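Local coordinates for ankyrin-repeat protein B (Legionella pneumophila, PDB 5K34), which is a bacterial effector with F-box and ankyrin domains that hijacks the host ubiquitin-proteasome system, its ankyrin domain probably serving to bind protein partners, at residues T60-W65 / R104-G109. Residues are numbered along the deposited sequence; the frame is centred on the assembly and turned at random.
Sequences TANYLW and RALIRG
Leu106 reaches across to Ala61 and Asn62 as the apolar centre of a buried, sparsely touching van der Waals contact between helix 58-67, in the middle of the chain, and the last helix, 97-112. The two segments run nearly parallel, 13° between their N-to-C directions, yet their axes stay 11.3 Å apart at closest approach, so the gap is bridged by side chains, one of which reaches the other backbone; together they bury 198 Å². Leu106 supplies the largest share. Its CG lies anti to the carbonyl carbon (chi1 -79°), which directs the branched end at helix 58-67: CD2 makes the closest approach to the side-chain amide of Asn62, 3.6 Å from Asn62 CG, the two side chains meeting at a slant, and CD1 is the methyl nearest Ala61, 4.4 Å from Ala61 CB. One turn further along, CG of Trp65 stands anti to the backbone N (chi1 174°), which carries the indole over toward Gly109. Gly109 has no side chain at the point of arrival, and its carbonyl O lies 4.0 Å from Trp65 CZ2, oblique to the ring. The indole nitrogen NE1 is hydrogen-bonded to Glu113 OE1, just beyond the end of helix 97-112. Ala61 also touches Leu49 and Ala52 of helix 48-54, and Leu106 touches Leu86 of helix 82-91. This side-by-side packing of near-parallel helices, each backed by a preceding helix, is characteristic of the stacked helical pairs of an ankyrin-repeat solenoid.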
loop_
_atom_site.group_PDB
_atom_site.type_symbol
_atom_site.label_atom_id
_atom_site.label_comp_id
_atom_site.label_asym_id
_atom_site.label_seq_id
_atom_site.Cartn_x
_atom_site.Cartn_y
_atom_site.Cartn_z
ATOM N N THR A 60 1.885 -8.001 2.532
ATOM C CA THR A 60 1.195 -7.575 1.335
ATOM C C THR A 60 1.833 -6.284 0.788
ATOM O O THR A 60 2.011 -6.128 -0.407
ATOM C CB THR A 60 -0.302 -7.398 1.614
ATOM O OG1 THR A 60 -0.868 -8.682 1.902
ATOM C CG2 THR A 60 -1.048 -6.809 0.395
ATOM N N ALA A 61 2.171 -5.357 1.675
ATOM C CA ALA A 61 2.849 -4.116 1.245
ATOM C C ALA A 61 4.173 -4.428 0.552
ATOM O O ALA A 61 4.502 -3.857 -0.479
ATOM C CB ALA A 61 3.097 -3.201 2.429
ATOM N N ASN A 62 4.960 -5.347 1.141
ATOM C CA ASN A 62 6.215 -5.780 0.552
ATOM C C ASN A 62 6.008 -6.390 -0.823
ATOM O O ASN A 62 6.726 -6.071 -1.780
ATOM C CB ASN A 62 6.961 -6.754 1.456
ATOM C CG ASN A 62 7.815 -6.086 2.524
ATOM O OD1 ASN A 62 7.482 -6.056 3.743
ATOM N ND2 ASN A 62 8.926 -5.533 2.098
ATOM N N TYR A 63 5.021 -7.282 -0.950
ATOM C CA TYR A 63 4.737 -7.896 -2.248
ATOM C C TYR A 63 4.410 -6.839 -3.275
ATOM O O TYR A 63 4.927 -6.865 -4.401
ATOM C CB TYR A 63 3.605 -8.919 -2.098
ATOM C CG TYR A 63 3.148 -9.456 -3.392
ATOM C CD1 TYR A 63 2.137 -8.834 -4.105
ATOM C CD2 TYR A 63 3.723 -10.618 -3.950
ATOM C CE1 TYR A 63 1.679 -9.325 -5.332
ATOM C CE2 TYR A 63 3.293 -11.111 -5.188
ATOM C CZ TYR A 63 2.278 -10.466 -5.852
ATOM O OH TYR A 63 1.835 -10.978 -7.072
ATOM N N LEU A 64 3.498 -5.920 -2.921
ATOM C CA LEU A 64 3.076 -4.900 -3.875
ATOM C C LEU A 64 4.284 -4.028 -4.300
ATOM O O LEU A 64 4.429 -3.730 -5.507
ATOM C CB LEU A 64 1.959 -4.022 -3.254
ATOM C CG LEU A 64 0.605 -4.758 -3.137
ATOM C CD1 LEU A 64 -0.348 -3.932 -2.284
ATOM C CD2 LEU A 64 -0.035 -5.022 -4.492
ATOM N N TRP A 65 5.062 -3.605 -3.318
ATOM C CA TRP A 65 6.237 -2.770 -3.580
ATOM C C TRP A 65 7.219 -3.482 -4.496
ATOM O O TRP A 65 7.784 -2.858 -5.421
ATOM C CB TRP A 65 6.913 -2.428 -2.249
ATOM C CG TRP A 65 8.215 -1.699 -2.440
ATOM C CD1 TRP A 65 9.474 -2.246 -2.258
ATOM C CD2 TRP A 65 8.407 -0.397 -2.994
ATOM N NE1 TRP A 65 10.426 -1.304 -2.606
ATOM C CE2 TRP A 65 9.803 -0.187 -3.080
ATOM C CE3 TRP A 65 7.549 0.630 -3.376
ATOM C CZ2 TRP A 65 10.360 1.011 -3.560
ATOM C CZ3 TRP A 65 8.104 1.823 -3.856
ATOM C CH2 TRP A 65 9.494 1.995 -3.929
ATOM N N ARG A 104 10.479 0.287 9.441
ATOM C CA ARG A 104 11.749 0.839 9.106
ATOM C C ARG A 104 12.340 0.229 7.838
ATOM O O ARG A 104 12.915 0.923 6.977
ATOM C CB ARG A 104 12.689 0.660 10.313
ATOM C CG ARG A 104 12.637 1.762 11.354
ATOM C CD ARG A 104 13.794 1.743 12.417
ATOM N NE ARG A 104 13.594 2.816 13.434
ATOM C CZ ARG A 104 12.989 2.686 14.622
ATOM N NH1 ARG A 104 12.537 1.511 15.025
ATOM N NH2 ARG A 104 12.853 3.748 15.433
ATOM N N ALA A 105 12.225 -1.089 7.708
ATOM C CA ALA A 105 12.746 -1.781 6.525
ATOM C C ALA A 105 12.007 -1.326 5.249
ATOM O O ALA A 105 12.654 -1.168 4.195
ATOM C CB ALA A 105 12.622 -3.281 6.713
ATOM N N LEU A 106 10.698 -1.123 5.340
ATOM C CA LEU A 106 9.931 -0.636 4.182
ATOM C C LEU A 106 10.306 0.821 3.852
ATOM O O LEU A 106 10.466 1.113 2.649
ATOM C CB LEU A 106 8.426 -0.768 4.438
ATOM C CG LEU A 106 7.835 -2.129 4.266
ATOM C CD1 LEU A 106 6.510 -2.295 4.970
ATOM C CD2 LEU A 106 7.665 -2.457 2.775
ATOM N N ILE A 107 10.457 1.674 4.838
ATOM C CA ILE A 107 10.908 3.043 4.576
ATOM C C ILE A 107 12.240 3.038 3.872
ATOM O O ILE A 107 12.447 3.724 2.869
ATOM C CB ILE A 107 10.980 3.883 5.858
ATOM C CG1 ILE A 107 9.575 4.080 6.453
ATOM C CG2 ILE A 107 11.650 5.228 5.571
ATOM C CD1 ILE A 107 9.589 4.557 7.875
ATOM N N ARG A 108 13.157 2.222 4.375
ATOM C CA ARG A 108 14.485 2.152 3.810
ATOM C C ARG A 108 14.466 1.691 2.397
ATOM O O ARG A 108 15.109 2.273 1.491
ATOM C CB ARG A 108 15.360 1.254 4.713
ATOM C CG ARG A 108 16.803 1.181 4.209
ATOM C CD ARG A 108 17.599 0.061 4.866
ATOM N NE ARG A 108 17.021 -1.244 4.491
ATOM C CZ ARG A 108 16.991 -1.802 3.261
ATOM N NH1 ARG A 108 17.554 -1.255 2.156
ATOM N NH2 ARG A 108 16.368 -2.981 3.124
ATOM N N GLY A 109 13.720 0.627 2.119
ATOM C CA GLY A 109 13.633 0.147 0.782
ATOM C C GLY A 109 13.040 1.195 -0.156
ATOM O O GLY A 109 13.556 1.424 -1.263
#